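Local coordinates for Peptide/nickel transport system substrate-binding protein (Listeria monocytogenes serotype 1/2a, PDB 5KZT) that binds peptides and probably serves as the extracellular substrate-binding component of an oligopeptide (Opp-type) transport system, at residues Q228-D232 with S233-L237; A357-E361 with L362-E366; K402-P405 with F406-L410. All coordinates share one frame; numbering follows the deposited sequence.

Interaction 1. Residues Q228-D232 with S233-L237; sequences QVVQD and SGTGL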
# COMPACT_ATOMS: atom_id res chain seq x y z
N GLN A 228 0.81 -11.21 -16.39
CA GLN A 228 2.22 -11.14 -16.79
C GLN A 228 2.81 -9.79 -16.44
O GLN A 228 2.13 -8.76 -16.47
CB GLN A 228 2.39 -11.45 -18.27
CG GLN A 228 1.67 -10.51 -19.20
CD GLN A 228 1.82 -10.89 -20.65
OE1 GLN A 228 2.92 -10.86 -21.20
NE2 GLN A 228 0.72 -11.24 -21.29
N VAL A 229 4.08 -9.79 -16.09
CA VAL A 229 4.79 -8.56 -15.80
C VAL A 229 5.16 -7.82 -17.09
O VAL A 229 5.76 -8.39 -17.99
CB VAL A 229 6.04 -8.84 -14.95
CG1 VAL A 229 6.84 -7.56 -14.74
CG2 VAL A 229 5.60 -9.43 -13.62
N VAL A 230 4.76 -6.56 -17.17
CA VAL A 230 5.08 -5.68 -18.31
C VAL A 230 5.50 -4.35 -17.71
O VAL A 230 4.80 -3.82 -16.87
CB VAL A 230 3.87 -5.43 -19.24
CG1 VAL A 230 4.27 -4.51 -20.40
CG2 VAL A 230 3.32 -6.75 -19.79
N GLN A 231 6.64 -3.82 -18.13
CA GLN A 231 7.23 -2.65 -17.48
C GLN A 231 7.47 -1.49 -18.42
O GLN A 231 8.26 -0.58 -18.10
CB GLN A 231 8.53 -3.08 -16.84
CG GLN A 231 8.32 -4.17 -15.82
CD GLN A 231 9.56 -4.41 -15.01
OE1 GLN A 231 10.59 -4.78 -15.56
NE2 GLN A 231 9.48 -4.15 -13.70
N ASP A 232 6.84 -1.53 -19.59
CA ASP A 232 6.85 -0.41 -20.49
C ASP A 232 5.55 -0.41 -21.31
O ASP A 232 5.05 -1.47 -21.73
CB ASP A 232 8.11 -0.41 -21.36
CG ASP A 232 8.01 -1.33 -22.54
OD1 ASP A 232 8.29 -2.53 -22.36
OD2 ASP A 232 7.65 -0.86 -23.65
N SER A 233 5.02 0.78 -21.53
CA SER A 233 3.70 0.94 -22.12
C SER A 233 3.63 0.48 -23.57
O SER A 233 2.57 0.06 -24.04
CB SER A 233 3.27 2.40 -22.01
OG SER A 233 3.06 2.74 -20.66
N GLY A 234 4.74 0.59 -24.29
CA GLY A 234 4.80 0.13 -25.68
C GLY A 234 4.56 -1.36 -25.79
O GLY A 234 3.76 -1.81 -26.63
N THR A 235 5.23 -2.13 -24.95
CA THR A 235 5.05 -3.57 -24.94
C THR A 235 3.60 -3.90 -24.59
O THR A 235 2.95 -4.68 -25.29
CB THR A 235 6.02 -4.22 -23.95
OG1 THR A 235 7.37 -3.94 -24.35
CG2 THR A 235 5.82 -5.72 -23.87
N GLY A 236 3.10 -3.27 -23.52
CA GLY A 236 1.71 -3.43 -23.08
C GLY A 236 0.70 -3.12 -24.17
O GLY A 236 -0.24 -3.88 -24.40
N LEU A 237 0.91 -2.00 -24.85
CA LEU A 237 0.01 -1.56 -25.91
C LEU A 237 -0.05 -2.54 -27.09
O LEU A 237 -1.13 -2.86 -27.59
CB LEU A 237 0.40 -0.15 -26.38
CG LEU A 237 -0.61 0.62 -27.23
CD1 LEU A 237 -2.01 0.61 -26.61
CD2 LEU A 237 -0.11 2.05 -27.40
O HOH W 1 7.30 1.67 -24.39
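V230 and D232 meet the first turn of helix 233-241 just past the end of strand 224-229, and the arrangement is a side-chain N-cap at a strand-to-helix junction. V230 comes first along the chain. Its CG1 branch is anti to the backbone N (chi1 180°) and reaches over the turn, where it lies 3.6 Å from the backbone N of G236 and also touches the T235 side chain. Q231 turns from the helix; its NE2 donates to S22 O, tying the bend to the residue just after strand 16-21. D232 then occupies the N-cap position and uses three oxygens. Its carbonyl O accepts from G236 N at 3.2 Å in a nearly straight bond (N-H...O 175°), the first i to i+4 link of the helix. Its OD2 takes the capping bond from T235 N at 3.0 Å, the donor standing well above the carboxylate plane, 48° out of it. A water extends the cap by donating to D232 OD2 and accepting from G234 N, so the G234 amide is also satisfied at the helix start. The other carboxylate oxygen fixes the threonine hydroxyl: T235 OG1 donates to D232 OD1 at 2.6 Å, on the syn side and only slightly out of the carboxylate plane.

Interaction 2. Residues A357-E361 with L362-E366; sequences AGLKE and LGVNE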
# COMPACT_ATOMS: atom_id res chain seq x y z
N ALA A 357 22.57 27.52 3.09
CA ALA A 357 22.66 27.45 4.55
C ALA A 357 23.04 26.05 5.04
O ALA A 357 23.87 25.90 5.94
CB ALA A 357 21.35 27.89 5.19
N GLY A 358 22.43 25.03 4.46
CA GLY A 358 22.78 23.64 4.73
C GLY A 358 24.24 23.32 4.42
O GLY A 358 24.91 22.72 5.24
N LEU A 359 24.71 23.73 3.24
CA LEU A 359 26.10 23.50 2.82
C LEU A 359 27.10 24.16 3.78
O LEU A 359 28.17 23.60 4.06
CB LEU A 359 26.34 24.05 1.42
CG LEU A 359 25.77 23.27 0.23
CD1 LEU A 359 25.90 24.10 -1.04
CD2 LEU A 359 26.46 21.93 0.07
N LYS A 360 26.75 25.36 4.25
CA LYS A 360 27.56 26.08 5.24
C LYS A 360 27.59 25.32 6.58
O LYS A 360 28.66 25.16 7.18
CB LYS A 360 27.00 27.51 5.42
CG LYS A 360 27.94 28.48 6.10
CD LYS A 360 27.25 29.80 6.43
CE LYS A 360 26.95 30.66 5.20
NZ LYS A 360 28.16 31.26 4.55
N GLU A 361 26.44 24.83 7.03
CA GLU A 361 26.34 24.07 8.29
C GLU A 361 27.16 22.79 8.25
O GLU A 361 27.79 22.44 9.24
CB GLU A 361 24.88 23.76 8.65
CG GLU A 361 24.08 24.98 9.08
CD GLU A 361 22.58 24.77 9.11
OE1 GLU A 361 22.06 23.79 8.52
OE2 GLU A 361 21.89 25.59 9.75
N LEU A 362 27.13 22.10 7.10
CA LEU A 362 27.93 20.88 6.89
C LEU A 362 29.41 21.11 6.57
O LEU A 362 30.20 20.17 6.58
CB LEU A 362 27.31 20.05 5.74
CG LEU A 362 25.89 19.57 5.96
CD1 LEU A 362 25.44 18.81 4.72
CD2 LEU A 362 25.79 18.71 7.22
N GLY A 363 29.78 22.34 6.24
CA GLY A 363 31.15 22.69 5.89
C GLY A 363 31.64 22.10 4.58
O GLY A 363 32.82 21.76 4.47
N VAL A 364 30.75 21.98 3.58
CA VAL A 364 31.09 21.43 2.26
C VAL A 364 30.60 22.31 1.12
O VAL A 364 29.72 23.14 1.31
CB VAL A 364 30.54 19.99 2.05
CG1 VAL A 364 31.38 18.98 2.83
CG2 VAL A 364 29.07 19.90 2.44
N ASN A 365 31.20 22.14 -0.06
CA ASN A 365 30.83 22.87 -1.30
C ASN A 365 30.01 22.02 -2.27
O ASN A 365 29.33 22.55 -3.15
CB ASN A 365 32.07 23.32 -2.08
CG ASN A 365 33.16 23.86 -1.18
OD1 ASN A 365 32.89 24.28 -0.05
ND2 ASN A 365 34.40 23.85 -1.67
N GLU A 366 30.15 20.70 -2.15
CA GLU A 366 29.47 19.75 -3.02
C GLU A 366 28.95 18.56 -2.22
O GLU A 366 29.43 18.29 -1.11
CB GLU A 366 30.40 19.29 -4.16
CG GLU A 366 31.67 18.56 -3.71
CD GLU A 366 32.90 18.97 -4.51
OE1 GLU A 366 32.82 18.98 -5.77
OE2 GLU A 366 33.93 19.31 -3.89
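L359 and V364 meet at the C-terminal end of helix 348-362, their side chains crossing at about a right angle. The branches that touch are L359 CD2 and V364 CG2, 4.1 Å apart. V364 presents CG2 from between its own backbone N and carbonyl carbon, with CG1 anti to the carbonyl carbon (chi1 -75°). L359 also lies against the returning backbone, its CB 3.5 Å from V364 O. I367 at the start of strand 367-374 touches L359 as well, which gives this apolar patch a further member. L362 takes a different course: its CG sits 3.4 Å from G358 O, alongside the last turn, and the side chain also touches I293 and I367. The carboxylate of E361 leads away from the turn to N290 and N292, each of which donates to OE1.

The backbone explains why V364 comes back over L359. L362 N donates to G358 O, a regular helical bond of 3.0 Å. G363 then leaves helical geometry with a positive phi of 68°, and V364 N donates to L359 O at 3.1 Å, with the donor in the carbonyl plane. G363 N reaches K360 O at 3.2 Å, but from above that carbonyl's plane, 74° out of it. Positive phi at G363 with these last two bonds back into the final turn makes this a Schellman motif ending the helix, accompanied by the apolar L359-V364 pair.

Interaction 3. Residues K402-P405 with F406-L410; sequences KNVP and FKVRL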
# COMPACT_ATOMS: atom_id res chain seq x y z
N LYS A 402 19.57 5.16 -9.04
CA LYS A 402 19.43 3.73 -8.83
C LYS A 402 17.98 3.41 -9.17
O LYS A 402 17.06 4.06 -8.67
CB LYS A 402 19.76 3.42 -7.38
CG LYS A 402 19.88 1.97 -7.02
CD LYS A 402 20.46 1.82 -5.63
CE LYS A 402 20.76 0.38 -5.28
NZ LYS A 402 21.83 -0.21 -6.13
N ASN A 403 17.77 2.45 -10.06
CA ASN A 403 16.44 2.10 -10.56
C ASN A 403 16.30 0.59 -10.49
O ASN A 403 16.73 -0.11 -11.39
CB ASN A 403 16.22 2.64 -11.98
CG ASN A 403 16.04 4.15 -12.02
OD1 ASN A 403 16.99 4.89 -12.13
ND2 ASN A 403 14.80 4.61 -11.89
N VAL A 404 15.65 0.11 -9.44
CA VAL A 404 15.71 -1.30 -9.06
C VAL A 404 14.31 -1.92 -9.05
O VAL A 404 13.31 -1.20 -9.06
CB VAL A 404 16.39 -1.45 -7.68
CG1 VAL A 404 17.87 -1.07 -7.77
CG2 VAL A 404 15.69 -0.63 -6.60
N PRO A 405 14.22 -3.26 -9.06
CA PRO A 405 12.90 -3.87 -8.92
C PRO A 405 12.24 -3.41 -7.64
O PRO A 405 12.91 -3.11 -6.64
CB PRO A 405 13.21 -5.37 -8.87
CG PRO A 405 14.51 -5.51 -9.60
CD PRO A 405 15.28 -4.27 -9.23
N PHE A 406 10.92 -3.31 -7.70
CA PHE A 406 10.12 -2.83 -6.61
C PHE A 406 10.50 -3.55 -5.31
O PHE A 406 10.75 -2.91 -4.28
CB PHE A 406 8.65 -3.08 -6.98
CG PHE A 406 7.65 -2.63 -5.96
CD1 PHE A 406 7.79 -1.43 -5.27
CD2 PHE A 406 6.51 -3.38 -5.75
CE1 PHE A 406 6.84 -1.02 -4.36
CE2 PHE A 406 5.54 -2.98 -4.86
CZ PHE A 406 5.71 -1.79 -4.16
N LYS A 407 10.57 -4.88 -5.36
CA LYS A 407 10.94 -5.66 -4.16
C LYS A 407 12.31 -5.32 -3.57
O LYS A 407 12.47 -5.32 -2.34
CB LYS A 407 10.77 -7.16 -4.38
CG LYS A 407 11.74 -7.82 -5.31
CD LYS A 407 11.38 -9.31 -5.41
CE LYS A 407 12.16 -10.01 -6.49
NZ LYS A 407 11.56 -11.31 -6.88
N VAL A 408 13.27 -4.95 -4.42
CA VAL A 408 14.61 -4.55 -3.98
C VAL A 408 14.52 -3.16 -3.33
O VAL A 408 15.12 -2.91 -2.28
CB VAL A 408 15.64 -4.59 -5.15
CG1 VAL A 408 17.01 -4.06 -4.72
CG2 VAL A 408 15.78 -6.00 -5.69
N ARG A 409 13.75 -2.24 -3.93
CA ARG A 409 13.57 -0.93 -3.32
C ARG A 409 13.00 -1.06 -1.90
O ARG A 409 13.43 -0.39 -0.96
CB ARG A 409 12.66 -0.02 -4.16
CG ARG A 409 12.31 1.26 -3.43
CD ARG A 409 11.77 2.33 -4.35
NE ARG A 409 10.47 2.00 -4.94
CZ ARG A 409 9.28 2.15 -4.35
NH1 ARG A 409 9.17 2.55 -3.09
NH2 ARG A 409 8.18 1.88 -5.05
N LEU A 410 12.02 -1.95 -1.77
CA LEU A 410 11.35 -2.14 -0.48
C LEU A 410 12.31 -2.76 0.52
O LEU A 410 12.38 -2.31 1.65
CB LEU A 410 10.10 -2.99 -0.65
CG LEU A 410 8.97 -2.35 -1.46
CD1 LEU A 410 7.78 -3.28 -1.39
CD2 LEU A 410 8.59 -0.99 -0.94
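With chi1 of -68°, V404 carries CG2 between its backbone N and carbonyl carbon, and this branch reaches the start of the helix, 3.7 Å from R409 N and close to R409 CB. V408 turns its two methyls to different neighbours: CG1, anti to the backbone N (chi1 175°), meets V404 CB at 4.0 Å, while CG2 lies against the proline ring, 4.0 Å from P405 CD. P405 and V408 run side by side and point the same way, so the contact follows the flank of the ring through CB, CG and CD.

This is the turn from strand 397-404, one strand of a mixed sheet, into helix 406-414, whose start borders the peptide-binding site of this family 5 solute-binding protein. P405 stands at the N-cap, where its carbonyl O accepts from R409 N at 3.0 Å, nearly in line with the C=O bond; V408 N gives the same oxygen a second, weak bond at an N-H...O angle of only 124°.

On another side of the helix, the F406 ring has L410 CD1 over one face, 3.7 Å above the plane and offset toward the rim, and R409 CZ at its edge in the ring plane. R409 NE forms a salt bridge with D374, which would help to orient the guanidinium group. R409 NH2 donates to the backbone of the bound peptide; F406 also packs on that backbone, and L410 on an acidic side chain of the peptide.

Following the chain, interaction 1 comes first, at the turn from strand 224-229 into helix 233-241. Interaction 2 follows, where helix 348-362 gives way to strand 367-374, and interaction 3 last, between strand 397-404 and helix 406-414. Each is a local junction without intervening residues, so none closes a long loop; they run in series, neither nested nor crossing. Interaction 2 leads into strand 367-374, which pairs in parallel with strand 397-404 of interaction 3, although the centres of the two interactions lie about 30 Å apart. Interaction 1 starts from a different, four-stranded sheet, yet approaches interaction 3 to about 6 Å between nearest atoms. D374 and D375 connect these regions: Q231 bonds weakly to D375, whereas R409 is salt-bridged to D374.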